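Local coordinates for biogenic amine-binding protein (Rhodnius prolixus, PDB 4GE1) that binds biogenic amines such as serotonin and norepinephrine in the saliva of a blood-feeding insect, and here holds tryptamine inside a lipocalin barrel, at residues Y112-T115 with K119-V122; N18-S23 with G87-K92; T44-Q49 with A137-T142; N93-K98 with D104-Q109; F14-F19 with A77-F82. All coordinates share one frame; numbering follows the deposited sequence.

Interaction 1 of 5, residues Y112-T115 with K119-V122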
# COMPACT_ATOMS: atom_id res chain seq x y z
N TYR A 112 0.11 9.94 -0.57
CA TYR A 112 -1.34 9.81 -0.51
C TYR A 112 -2.03 10.98 -1.21
O TYR A 112 -1.96 12.13 -0.77
CB TYR A 112 -1.85 9.57 0.92
CG TYR A 112 -1.74 8.11 1.30
CD1 TYR A 112 -0.64 7.64 2.00
CD2 TYR A 112 -2.71 7.19 0.90
CE1 TYR A 112 -0.52 6.29 2.33
CE2 TYR A 112 -2.60 5.84 1.22
CZ TYR A 112 -1.51 5.40 1.94
OH TYR A 112 -1.37 4.07 2.26
N ILE A 113 -2.68 10.65 -2.32
CA ILE A 113 -3.41 11.59 -3.14
C ILE A 113 -4.69 12.05 -2.45
O ILE A 113 -5.06 13.23 -2.53
CB ILE A 113 -3.75 10.94 -4.49
CG1 ILE A 113 -2.46 10.63 -5.25
CG2 ILE A 113 -4.67 11.82 -5.30
CD1 ILE A 113 -2.66 9.80 -6.49
N ASP A 114 -5.35 11.12 -1.75
CA ASP A 114 -6.60 11.40 -1.04
C ASP A 114 -6.99 10.25 -0.11
O ASP A 114 -6.58 9.11 -0.31
CB ASP A 114 -7.73 11.68 -2.03
CG ASP A 114 -8.98 12.24 -1.37
OD1 ASP A 114 -8.85 12.90 -0.32
OD2 ASP A 114 -10.09 12.02 -1.90
N THR A 115 -7.80 10.57 0.91
CA THR A 115 -8.33 9.55 1.82
C THR A 115 -9.38 10.16 2.75
O THR A 115 -9.29 11.34 3.10
CB THR A 115 -7.24 8.92 2.69
OG1 THR A 115 -7.81 7.88 3.49
CG2 THR A 115 -6.61 9.97 3.60
N LYS A 119 -12.77 4.78 5.04
CA LYS A 119 -13.30 4.04 3.90
C LYS A 119 -12.28 3.76 2.80
O LYS A 119 -12.06 2.60 2.43
CB LYS A 119 -14.52 4.75 3.31
CG LYS A 119 -15.78 4.60 4.14
CD LYS A 119 -16.95 5.27 3.45
CE LYS A 119 -18.23 5.02 4.22
NZ LYS A 119 -18.13 5.50 5.63
N TYR A 120 -11.67 4.82 2.29
CA TYR A 120 -10.81 4.71 1.11
C TYR A 120 -9.56 5.57 1.20
O TYR A 120 -9.52 6.56 1.92
CB TYR A 120 -11.59 5.12 -0.14
CG TYR A 120 -11.70 6.63 -0.30
CD1 TYR A 120 -10.77 7.35 -1.05
CD2 TYR A 120 -12.72 7.34 0.32
CE1 TYR A 120 -10.86 8.73 -1.19
CE2 TYR A 120 -12.83 8.72 0.19
CZ TYR A 120 -11.89 9.41 -0.57
OH TYR A 120 -12.00 10.78 -0.70
N SER A 121 -8.54 5.17 0.46
CA SER A 121 -7.38 6.02 0.23
C SER A 121 -6.84 5.75 -1.16
O SER A 121 -6.99 4.66 -1.70
CB SER A 121 -6.30 5.76 1.28
OG SER A 121 -5.84 4.42 1.24
N VAL A 122 -6.21 6.76 -1.76
CA VAL A 122 -5.63 6.61 -3.08
C VAL A 122 -4.15 6.97 -2.99
O VAL A 122 -3.79 8.02 -2.45
CB VAL A 122 -6.36 7.48 -4.10
CG1 VAL A 122 -5.73 7.33 -5.47
CG2 VAL A 122 -7.84 7.10 -4.12
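A classic beta bulge sits in the hairpin of strands 102-115 and 120-127, where Ile113 and Asp114 both face Val122. Ile113 N donates to Val122 O at 2.9 Å, a bent bond with 139° at the hydrogen, while Val122 N reaches Asp114 O more directly at 2.8 Å. On the Val122 side, CD1 of Ile113 meets CG1 of Val122 at 4.1 Å, and helix 150-159 covers this face through Ala156. Asp114 has its CG swung opposite the backbone N (chi1 -169°), which carries the carboxylate across to Tyr120; there the phenol OH donates to Asp114 OD2 at 2.6 Å, arriving from above the carboxylate plane, with ring and carboxylate 73° apart. In this antiparallel lipocalin barrel the other face of the hairpin looks inward, and Tyr112 on it lines the tryptamine pocket. Next to the turn, the hydroxyl of Thr115 donates to Tyr120 O, OG1 to O 2.7 Å. Thr115 and Ser121 form a non-hydrogen-bonded pair whose CA atoms are 4.0 Å apart. Ser121 OG lies at the edge of the Tyr112 ring, 3.5 Å from CE2, and has Gln139 as its hydrogen-bond partner outside the hairpin.

Interaction 2 of 5, residues N18-S23 with G87-K92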
# COMPACT_ATOMS: atom_id res chain seq x y z
N ASN A 18 -5.37 8.61 12.80
CA ASN A 18 -6.59 8.06 12.21
C ASN A 18 -6.32 7.21 10.97
O ASN A 18 -7.21 6.49 10.51
CB ASN A 18 -7.56 9.18 11.83
CG ASN A 18 -8.16 9.87 13.04
OD1 ASN A 18 -8.22 9.31 14.14
ND2 ASN A 18 -8.62 11.10 12.84
N PHE A 19 -5.12 7.31 10.42
CA PHE A 19 -4.84 6.58 9.20
C PHE A 19 -4.11 5.26 9.48
O PHE A 19 -4.53 4.20 9.01
CB PHE A 19 -4.04 7.43 8.21
CG PHE A 19 -3.90 6.80 6.84
CD1 PHE A 19 -2.81 6.01 6.53
CD2 PHE A 19 -4.88 6.99 5.87
CE1 PHE A 19 -2.68 5.43 5.27
CE2 PHE A 19 -4.76 6.42 4.62
CZ PHE A 19 -3.66 5.63 4.32
N PHE A 20 -3.03 5.34 10.24
CA PHE A 20 -2.22 4.16 10.52
C PHE A 20 -2.79 3.32 11.67
O PHE A 20 -2.15 3.15 12.72
CB PHE A 20 -0.78 4.57 10.80
CG PHE A 20 -0.09 5.21 9.63
CD1 PHE A 20 0.18 6.56 9.63
CD2 PHE A 20 0.25 4.45 8.51
CE1 PHE A 20 0.82 7.16 8.55
CE2 PHE A 20 0.88 5.03 7.43
CZ PHE A 20 1.17 6.39 7.45
N THR A 21 -3.99 2.80 11.46
CA THR A 21 -4.59 1.86 12.39
C THR A 21 -5.50 0.93 11.61
O THR A 21 -6.06 1.31 10.59
CB THR A 21 -5.39 2.57 13.49
OG1 THR A 21 -5.98 1.59 14.36
CG2 THR A 21 -6.49 3.41 12.89
N GLY A 22 -5.65 -0.30 12.10
CA GLY A 22 -6.46 -1.28 11.40
C GLY A 22 -5.78 -1.72 10.12
O GLY A 22 -4.55 -1.78 10.04
N SER A 23 -6.58 -1.99 9.09
CA SER A 23 -6.06 -2.58 7.86
C SER A 23 -6.71 -2.00 6.59
O SER A 23 -7.73 -1.30 6.66
CB SER A 23 -6.26 -4.09 7.88
OG SER A 23 -7.64 -4.40 7.97
N GLY A 87 0.33 14.05 3.45
CA GLY A 87 0.31 12.60 3.39
C GLY A 87 1.40 12.09 2.49
O GLY A 87 1.13 11.45 1.46
N LYS A 88 2.64 12.35 2.87
CA LYS A 88 3.79 12.00 2.04
C LYS A 88 4.99 11.63 2.90
O LYS A 88 5.36 12.36 3.82
CB LYS A 88 4.16 13.17 1.13
CG LYS A 88 5.41 12.96 0.31
CD LYS A 88 5.59 14.10 -0.69
CE LYS A 88 6.82 13.88 -1.56
NZ LYS A 88 6.71 12.66 -2.42
N TYR A 89 5.59 10.49 2.60
CA TYR A 89 6.70 10.01 3.40
C TYR A 89 7.56 9.02 2.64
O TYR A 89 7.18 8.52 1.59
CB TYR A 89 6.21 9.39 4.73
CG TYR A 89 5.34 8.15 4.59
CD1 TYR A 89 5.85 6.89 4.89
CD2 TYR A 89 4.02 8.24 4.18
CE1 TYR A 89 5.06 5.74 4.77
CE2 TYR A 89 3.22 7.10 4.06
CZ TYR A 89 3.74 5.86 4.36
OH TYR A 89 2.96 4.74 4.24
N THR A 90 8.74 8.76 3.19
CA THR A 90 9.61 7.73 2.67
C THR A 90 9.68 6.57 3.67
O THR A 90 9.67 6.77 4.89
CB THR A 90 11.03 8.27 2.43
OG1 THR A 90 10.94 9.55 1.79
CG2 THR A 90 11.81 7.32 1.54
N ALA A 91 9.73 5.36 3.15
CA ALA A 91 9.79 4.19 3.99
C ALA A 91 10.86 3.25 3.47
O ALA A 91 11.19 3.26 2.28
CB ALA A 91 8.44 3.49 4.04
N LYS A 92 11.45 2.48 4.37
CA LYS A 92 12.26 1.34 3.98
C LYS A 92 11.29 0.16 3.89
O LYS A 92 10.57 -0.15 4.84
CB LYS A 92 13.34 1.07 5.03
CG LYS A 92 14.22 -0.14 4.75
CD LYS A 92 14.77 -0.10 3.32
CE LYS A 92 16.18 -0.65 3.24
NZ LYS A 92 17.14 0.22 3.96
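Phe20 and Tyr89 meet through their aromatic rings, in an offset edge-to-face pair. The edge of Phe20 is turned toward the face of Tyr89, with the planes at 83° and the centroids 5.8 Å apart. The two side chains come from opposite directions. Tyr89 CG lies between its backbone N and carbonyl carbon (chi1 63°), an orientation that carries the phenol off strand 88-96 toward Phe20.

The apolar part of the contact is made by one corner of the Phe20 ring: its CZ lies 4.0 Å from Tyr89 CE2. Within segment 18-23 a second ring joins in, since CD1 of Phe19 sits over the centre of one face of the Phe20 ring, 3.8 Å above its plane. Phe20 itself is the centre of an inverse gamma turn, closed by a weak bond from Thr21 N to Phe19 O at 2.9 Å. The contact thus sets the chain just after the short helix 16-19 against a strand of the lipocalin barrel, where Tyr89 is one of the residues lining the tryptamine pocket.

Polar chemistry enters at the phenol oxygen. Tyr89 OH lies near the plane of the Phe20 ring, at its edge and 3.8 Å from CE2, and is hydrogen-bonded to Glu58 OE2. His48 adds another edge-to-face ring contact to Phe20.

Interaction 3 of 5, residues T44-Q49 with A137-T142. With TSS (2-(1H-indol-3-yl)ethanamine), chain E.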
# COMPACT_ATOMS: atom_id res chain seq x y z
N THR A 44 -4.16 -8.05 -2.19
CA THR A 44 -3.31 -7.56 -1.12
C THR A 44 -4.13 -6.98 0.03
O THR A 44 -5.06 -6.20 -0.16
CB THR A 44 -2.28 -6.52 -1.62
OG1 THR A 44 -1.31 -7.16 -2.46
CG2 THR A 44 -1.57 -5.88 -0.42
N LYS A 45 -3.78 -7.40 1.24
CA LYS A 45 -4.33 -6.79 2.44
C LYS A 45 -3.13 -6.38 3.27
O LYS A 45 -2.11 -7.09 3.30
CB LYS A 45 -5.19 -7.80 3.21
CG LYS A 45 -5.66 -7.31 4.58
CD LYS A 45 -6.60 -8.31 5.23
CE LYS A 45 -7.18 -7.77 6.54
NZ LYS A 45 -8.23 -8.67 7.11
N PHE A 46 -3.21 -5.23 3.92
CA PHE A 46 -2.14 -4.86 4.83
C PHE A 46 -2.61 -4.35 6.18
O PHE A 46 -3.73 -3.85 6.33
CB PHE A 46 -1.05 -3.99 4.18
CG PHE A 46 -1.51 -2.64 3.67
CD1 PHE A 46 -1.20 -1.48 4.37
CD2 PHE A 46 -2.18 -2.52 2.46
CE1 PHE A 46 -1.58 -0.22 3.89
CE2 PHE A 46 -2.56 -1.26 1.97
CZ PHE A 46 -2.27 -0.11 2.69
N LEU A 47 -1.75 -4.54 7.17
CA LEU A 47 -2.06 -4.20 8.55
C LEU A 47 -1.02 -3.20 9.02
O LEU A 47 0.18 -3.41 8.84
CB LEU A 47 -2.00 -5.46 9.41
CG LEU A 47 -2.66 -5.47 10.78
CD1 LEU A 47 -4.16 -5.35 10.61
CD2 LEU A 47 -2.30 -6.74 11.54
N HIS A 48 -1.44 -2.12 9.65
CA HIS A 48 -0.43 -1.17 10.10
C HIS A 48 -0.70 -0.45 11.42
O HIS A 48 -1.82 -0.43 11.92
CB HIS A 48 -0.01 -0.20 8.98
CG HIS A 48 -1.13 0.63 8.42
ND1 HIS A 48 -1.01 1.36 7.26
CD2 HIS A 48 -2.39 0.84 8.88
CE1 HIS A 48 -2.14 1.99 7.02
NE2 HIS A 48 -3.00 1.69 7.99
N GLN A 49 0.36 0.10 12.00
CA GLN A 49 0.25 0.76 13.29
C GLN A 49 1.27 1.89 13.41
O GLN A 49 2.31 1.88 12.75
CB GLN A 49 0.49 -0.24 14.42
CG GLN A 49 1.74 -1.08 14.18
CD GLN A 49 2.29 -1.74 15.44
OE1 GLN A 49 1.55 -2.28 16.27
NE2 GLN A 49 3.61 -1.70 15.57
N ALA A 137 -2.58 3.01 -6.58
CA ALA A 137 -3.48 2.06 -5.93
C ALA A 137 -4.70 2.69 -5.28
O ALA A 137 -4.60 3.70 -4.59
CB ALA A 137 -2.71 1.21 -4.90
N VAL A 138 -5.85 2.06 -5.51
CA VAL A 138 -7.05 2.35 -4.73
C VAL A 138 -7.17 1.35 -3.57
O VAL A 138 -7.00 0.14 -3.75
CB VAL A 138 -8.32 2.33 -5.60
CG1 VAL A 138 -9.56 2.43 -4.73
CG2 VAL A 138 -8.27 3.47 -6.61
N GLN A 139 -7.42 1.88 -2.38
CA GLN A 139 -7.42 1.08 -1.16
C GLN A 139 -8.70 1.30 -0.35
O GLN A 139 -9.24 2.40 -0.30
CB GLN A 139 -6.16 1.39 -0.33
CG GLN A 139 -4.87 1.28 -1.16
CD GLN A 139 -3.61 1.60 -0.38
OE1 GLN A 139 -2.56 1.00 -0.61
NE2 GLN A 139 -3.70 2.56 0.53
N SER A 140 -9.20 0.23 0.25
CA SER A 140 -10.48 0.28 0.95
C SER A 140 -10.34 -0.36 2.33
O SER A 140 -9.47 -1.19 2.56
CB SER A 140 -11.55 -0.44 0.14
OG SER A 140 -12.80 -0.48 0.82
N ARG A 141 -11.19 0.06 3.26
CA ARG A 141 -11.23 -0.55 4.58
C ARG A 141 -11.96 -1.89 4.49
O ARG A 141 -11.83 -2.74 5.36
CB ARG A 141 -11.92 0.37 5.59
CG ARG A 141 -11.12 1.62 5.95
CD ARG A 141 -9.74 1.29 6.53
NE ARG A 141 -9.17 2.41 7.27
CZ ARG A 141 -7.98 2.39 7.88
NH1 ARG A 141 -7.23 1.30 7.83
NH2 ARG A 141 -7.55 3.46 8.54
N THR A 142 -12.74 -2.06 3.42
CA THR A 142 -13.41 -3.32 3.13
C THR A 142 -12.89 -3.91 1.82
O THR A 142 -12.10 -3.27 1.11
CB THR A 142 -14.94 -3.17 3.08
OG1 THR A 142 -15.28 -2.08 2.21
CG2 THR A 142 -15.51 -2.89 4.48
N1 TSS E . 3.59 -3.28 -0.30
CA TSS E . 4.33 -2.54 -1.30
CB TSS E . 3.56 -1.59 -2.16
CG TSS E . 2.44 -0.83 -1.53
CD1 TSS E . 1.08 -1.00 -1.76
NE1 TSS E . 0.39 -0.11 -1.02
CE2 TSS E . 1.27 0.65 -0.28
CD2 TSS E . 2.54 0.23 -0.58
CZ2 TSS E . 1.05 1.70 0.66
CH2 TSS E . 2.14 2.32 1.27
CZ3 TSS E . 3.44 1.89 0.96
CE3 TSS E . 3.64 0.86 0.04
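Gln139 OE1 takes a hydrogen bond from the indole of the bound tryptamine, NE1 to OE1 3.2 Å with 155° at the hydrogen, and the same oxygen rests against the ring of Phe46, whose CE2 is 3.4 Å from it. The amide carbon CD of Gln139 lies in the plane of the Phe46 ring, at its edge, 3.8 Å from CZ. The two side chains cross at about a right angle and their flat groups are turned 53° from one another. Beyond CG the glutamine runs extended (chi2 179°), which takes its amide well into the barrel. The other end of that amide is held as well: NE2 is hydrogen-bonded to Ser121 OG and Tyr112 OH. These two bonds fix the rotation of the amide, leaving OE1 directed at the indole N-H. Tryptamine has a further hydrogen bond to Asp73 OD2, so polar groups of the pocket hold it at more than one point.

Farther along, His48 and Arg141 approach more loosely, NE2 to NH1 4.3 Å, and each has nearer partners. His48 ND1 is bonded to Glu58 OE1, and the guanidinium of Arg141 to the backbone oxygens of Ser23, Phe19 and Tyr117.

Strands 43-50 and 130-140 are both paired antiparallel with strand 23-31, which runs between them in the barrel wall. Phe46 and Gln139 therefore meet across the inner side of that strand, while helix 181-189 packs against Lys45 and Leu47.

Interaction 4 of 5, residues N93-K98 with D104-Q109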
# COMPACT_ATOMS: atom_id res chain seq x y z
N ASN A 93 11.24 -0.47 2.72
CA ASN A 93 10.36 -1.62 2.56
C ASN A 93 11.18 -2.88 2.36
O ASN A 93 12.09 -2.92 1.53
CB ASN A 93 9.35 -1.40 1.43
CG ASN A 93 8.42 -2.61 1.23
OD1 ASN A 93 8.74 -3.52 0.48
ND2 ASN A 93 7.28 -2.60 1.90
N VAL A 94 10.88 -3.89 3.17
CA VAL A 94 11.64 -5.12 3.18
C VAL A 94 10.76 -6.28 2.72
O VAL A 94 9.69 -6.52 3.29
CB VAL A 94 12.17 -5.41 4.60
CG1 VAL A 94 13.17 -6.57 4.57
CG2 VAL A 94 12.82 -4.17 5.18
N ILE A 95 11.20 -6.97 1.68
CA ILE A 95 10.51 -8.16 1.21
C ILE A 95 10.98 -9.30 2.10
O ILE A 95 12.18 -9.53 2.22
CB ILE A 95 10.87 -8.49 -0.25
CG1 ILE A 95 10.71 -7.25 -1.15
CG2 ILE A 95 10.05 -9.66 -0.77
CD1 ILE A 95 9.32 -6.68 -1.17
N VAL A 96 10.04 -10.00 2.73
CA VAL A 96 10.40 -11.03 3.69
C VAL A 96 9.68 -12.37 3.48
O VAL A 96 8.62 -12.45 2.87
CB VAL A 96 10.10 -10.56 5.13
CG1 VAL A 96 10.83 -9.26 5.41
CG2 VAL A 96 8.61 -10.39 5.32
N GLU A 97 10.30 -13.43 4.00
CA GLU A 97 9.66 -14.73 4.12
C GLU A 97 8.56 -14.66 5.17
O GLU A 97 8.47 -13.70 5.95
CB GLU A 97 10.68 -15.78 4.56
CG GLU A 97 11.88 -15.94 3.64
CD GLU A 97 11.53 -16.67 2.36
OE1 GLU A 97 10.35 -17.05 2.20
OE2 GLU A 97 12.44 -16.86 1.53
N LYS A 98 7.73 -15.70 5.21
CA LYS A 98 6.63 -15.78 6.16
C LYS A 98 7.10 -15.56 7.59
O LYS A 98 6.39 -14.97 8.39
CB LYS A 98 5.94 -17.15 6.04
CG LYS A 98 4.65 -17.28 6.82
CD LYS A 98 3.79 -18.41 6.28
CE LYS A 98 3.63 -19.53 7.29
NZ LYS A 98 2.67 -20.56 6.82
N ASP A 104 14.86 -9.20 0.41
CA ASP A 104 15.38 -8.00 -0.26
C ASP A 104 14.80 -6.76 0.41
O ASP A 104 13.83 -6.87 1.18
CB ASP A 104 15.00 -8.01 -1.75
CG ASP A 104 15.81 -7.03 -2.59
OD1 ASP A 104 16.57 -6.21 -2.01
OD2 ASP A 104 15.69 -7.06 -3.83
N GLU A 105 15.38 -5.60 0.11
CA GLU A 105 14.94 -4.33 0.69
C GLU A 105 15.06 -3.18 -0.32
O GLU A 105 15.89 -3.21 -1.26
CB GLU A 105 15.73 -4.01 1.97
CG GLU A 105 17.25 -3.95 1.78
CD GLU A 105 18.03 -3.84 3.11
OE1 GLU A 105 18.38 -2.71 3.51
OE2 GLU A 105 18.31 -4.89 3.73
N ARG A 106 14.25 -2.14 -0.13
CA ARG A 106 14.24 -1.01 -1.03
C ARG A 106 13.66 0.21 -0.33
O ARG A 106 13.04 0.10 0.74
CB ARG A 106 13.35 -1.33 -2.22
CG ARG A 106 11.93 -1.57 -1.80
CD ARG A 106 11.15 -2.36 -2.83
NE ARG A 106 9.99 -3.00 -2.21
CZ ARG A 106 8.92 -3.41 -2.87
NH1 ARG A 106 8.85 -3.25 -4.18
NH2 ARG A 106 7.91 -3.98 -2.22
N THR A 107 13.86 1.37 -0.94
CA THR A 107 13.27 2.60 -0.46
C THR A 107 12.03 2.92 -1.29
O THR A 107 12.07 2.84 -2.52
CB THR A 107 14.26 3.76 -0.61
OG1 THR A 107 15.52 3.38 -0.03
CG2 THR A 107 13.74 5.01 0.08
N LEU A 108 10.94 3.27 -0.62
CA LEU A 108 9.71 3.63 -1.31
C LEU A 108 9.25 5.03 -0.93
O LEU A 108 9.13 5.35 0.25
CB LEU A 108 8.59 2.63 -0.99
CG LEU A 108 8.79 1.19 -1.47
CD1 LEU A 108 7.65 0.28 -1.04
CD2 LEU A 108 8.91 1.19 -2.96
N GLN A 109 9.01 5.86 -1.94
CA GLN A 109 8.41 7.17 -1.71
C GLN A 109 6.90 7.04 -1.81
O GLN A 109 6.37 6.65 -2.86
CB GLN A 109 8.94 8.18 -2.73
CG GLN A 109 10.47 8.19 -2.83
CD GLN A 109 10.99 9.21 -3.83
OE1 GLN A 109 10.22 9.86 -4.55
NE2 GLN A 109 12.31 9.38 -3.87
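This is an antiparallel beta hairpin contact between strands 88-96 and 102-115 in the wall of the lipocalin barrel, with a side-chain grip added to the backbone pairing. Asn93 and Arg106 form a hydrogen-bonded pair: Asn93 N donates to Arg106 O at 2.7 Å, and the bond from Arg106 N back to Asn93 O measures 2.8 Å. Ile95 and Asp104 make the next such pair, with Ile95 N to Asp104 O at 2.7 Å and a longer return bond. Val94 and Glu105 lie between them on the other face of the sheet.

The side chains of Asn93 and Arg106 lie side by side and point the same way. Arg106 uses two nitrogens on one acceptor: NH2 is 2.9 Å and NE 3.0 Å from Asn93 OD1. The oxygen lies in the guanidinium plane, but both donors reach it from the same face of the amide, above the carbonyl plane, because the two flat groups are 59° apart. Asn93 ND2 is bonded to Asp73 OD2 and Ser75 OG, so both ends of the amide are fixed. Ile95 lies over one face of the guanidinium, its CD1 3.2 Å from Arg106 NH2; Leu108 CD1 lies over the other face, toward the rim, and packs on Asn93 CB at 3.4 Å.

Arg106 belongs to the tryptamine pocket and also touches Asp127 of strand 120-127. Strand 69-78 pairs with the opposite edge of strand 88-96, placing this hairpin between two further barrel strands.

Interaction 5 of 5, residues F14-F19 with A77-F82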
# COMPACT_ATOMS: atom_id res chain seq x y z
N PHE A 14 -2.49 15.66 7.12
CA PHE A 14 -2.61 14.21 7.23
C PHE A 14 -2.71 13.79 8.69
O PHE A 14 -1.80 14.04 9.49
CB PHE A 14 -1.39 13.56 6.57
CG PHE A 14 -1.59 12.12 6.19
CD1 PHE A 14 -2.60 11.74 5.32
CD2 PHE A 14 -0.72 11.14 6.67
CE1 PHE A 14 -2.76 10.40 4.95
CE2 PHE A 14 -0.88 9.81 6.30
CZ PHE A 14 -1.90 9.44 5.44
N ASN A 15 -3.83 13.17 9.06
CA ASN A 15 -4.03 12.68 10.42
C ASN A 15 -3.48 11.26 10.57
O ASN A 15 -4.17 10.28 10.28
CB ASN A 15 -5.50 12.73 10.81
CG ASN A 15 -5.72 12.49 12.30
OD1 ASN A 15 -5.08 11.64 12.91
ND2 ASN A 15 -6.62 13.27 12.89
N LYS A 16 -2.24 11.16 11.01
CA LYS A 16 -1.55 9.88 11.11
C LYS A 16 -2.28 8.92 12.05
O LYS A 16 -2.46 7.75 11.73
CB LYS A 16 -0.11 10.09 11.57
CG LYS A 16 0.69 11.02 10.67
CD LYS A 16 2.16 11.01 11.05
CE LYS A 16 2.89 12.20 10.47
NZ LYS A 16 2.30 13.48 10.93
N ASP A 17 -2.69 9.43 13.20
CA ASP A 17 -3.38 8.62 14.20
C ASP A 17 -4.59 7.90 13.61
O ASP A 17 -4.80 6.72 13.89
CB ASP A 17 -3.81 9.48 15.39
CG ASP A 17 -2.63 10.03 16.17
OD1 ASP A 17 -1.62 9.31 16.33
OD2 ASP A 17 -2.70 11.20 16.62
N ASN A 18 -5.37 8.61 12.80
CA ASN A 18 -6.59 8.06 12.21
C ASN A 18 -6.32 7.21 10.97
O ASN A 18 -7.21 6.49 10.51
CB ASN A 18 -7.56 9.18 11.83
CG ASN A 18 -8.16 9.87 13.04
OD1 ASN A 18 -8.22 9.31 14.14
ND2 ASN A 18 -8.62 11.10 12.84
N PHE A 19 -5.12 7.31 10.42
CA PHE A 19 -4.84 6.58 9.20
C PHE A 19 -4.11 5.26 9.48
O PHE A 19 -4.53 4.20 9.01
CB PHE A 19 -4.04 7.43 8.21
CG PHE A 19 -3.90 6.80 6.84
CD1 PHE A 19 -2.81 6.01 6.53
CD2 PHE A 19 -4.88 6.99 5.87
CE1 PHE A 19 -2.68 5.43 5.27
CE2 PHE A 19 -4.76 6.42 4.62
CZ PHE A 19 -3.66 5.63 4.32
N ALA A 77 8.78 3.08 8.89
CA ALA A 77 9.03 4.51 8.82
C ALA A 77 8.94 5.12 10.20
O ALA A 77 8.61 4.43 11.18
CB ALA A 77 8.04 5.18 7.89
N LYS A 78 9.25 6.41 10.27
CA LYS A 78 9.12 7.17 11.50
C LYS A 78 8.39 8.45 11.17
O LYS A 78 8.39 8.90 10.03
CB LYS A 78 10.49 7.46 12.11
CG LYS A 78 11.30 6.21 12.42
CD LYS A 78 12.64 6.54 13.06
CE LYS A 78 12.53 6.61 14.57
NZ LYS A 78 13.88 6.72 15.20
N VAL A 79 7.77 9.04 12.19
CA VAL A 79 7.00 10.26 12.02
C VAL A 79 7.84 11.38 11.40
O VAL A 79 7.30 12.24 10.71
CB VAL A 79 6.41 10.73 13.38
CG1 VAL A 79 5.85 12.15 13.29
CG2 VAL A 79 5.34 9.77 13.84
N SER A 80 9.14 11.35 11.64
CA SER A 80 10.02 12.41 11.14
C SER A 80 10.41 12.17 9.68
O SER A 80 11.20 12.92 9.12
CB SER A 80 11.26 12.56 12.02
OG SER A 80 12.00 11.35 12.05
N ASP A 81 9.85 11.12 9.08
CA ASP A 81 10.06 10.82 7.66
C ASP A 81 8.93 11.40 6.81
O ASP A 81 8.93 11.23 5.59
CB ASP A 81 10.14 9.31 7.42
CG ASP A 81 11.46 8.72 7.86
OD1 ASP A 81 12.47 9.46 7.89
OD2 ASP A 81 11.50 7.51 8.16
N PHE A 82 7.98 12.06 7.45
CA PHE A 82 6.85 12.66 6.76
C PHE A 82 7.14 14.10 6.35
O PHE A 82 7.93 14.79 6.98
CB PHE A 82 5.60 12.63 7.64
CG PHE A 82 4.95 11.29 7.69
CD1 PHE A 82 5.55 10.24 8.37
CD2 PHE A 82 3.75 11.08 7.05
CE1 PHE A 82 4.96 8.99 8.40
CE2 PHE A 82 3.15 9.84 7.08
CZ PHE A 82 3.75 8.79 7.75
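Lys16 sends CG opposite its carbonyl carbon (chi1 -57°) and stays extended until a bend at the last torsion (chi4 59°), and Phe82 also places its CG opposite the carbonyl carbon (chi1 -77°); these torsions bring CE of Lys16 and the Phe82 ring together. The two side chains slide past each other in opposite directions. CE of Lys16 comes to rest over one face of the Phe82 ring, 3.6 Å from CG. This is a CH-pi contact, with CE 3.8 Å from the ring centroid and displaced toward the rim. The ammonium is farther off, NZ being 5.1 Å from the Phe82 centroid, and any cation-pi attraction is at most weak. CG1 of Val79 touches the same methylene, 4.1 Å from Lys16 CE.

Phe14 adds a purely apolar contact at the ring's edge, its CE2 being 4.1 Å from CE2 of Phe82, and the two side chains cross at a slant. Phe14 CZ also lies over a face of Phe19, toward its rim. At the start of the short helix, Asn15 is the N-cap: its OD1 accepts from Asn18 N at 3.0 Å, with the donor above the amide plane.

Helix 16-19 is thereby packed against the turn that follows strand 69-78, at one end of the barrel. Phe82 stacks on Tyr89 of strand 88-96 and touches Ile56 of strand 55-64, while Phe14 and Phe19 reach Thr115 of strand 102-115.

Interactions 1 and 4 are backbone-bonded hairpin contacts that share strand 102-115; their centres lie about 22 Å apart on opposite sides of the chain's centre, interaction 1 buried and interaction 4 partly exposed. Interactions 2 and 3 are buried and have no hydrogen bond between their protein segments: the first is aromatic, the second pairs a ring with an amide that binds the ligand. Interaction 5, also partly exposed, is mainly CH-pi and apolar. It shares helix 16-19 with interaction 2, about 6 Å away between centres. Interactions 1 to 4 each contribute a pocket residue. Ser121 O to Gln139 N, 2.9 Å, joins interactions 1 and 3, whereas interactions 3 and 4 do not touch.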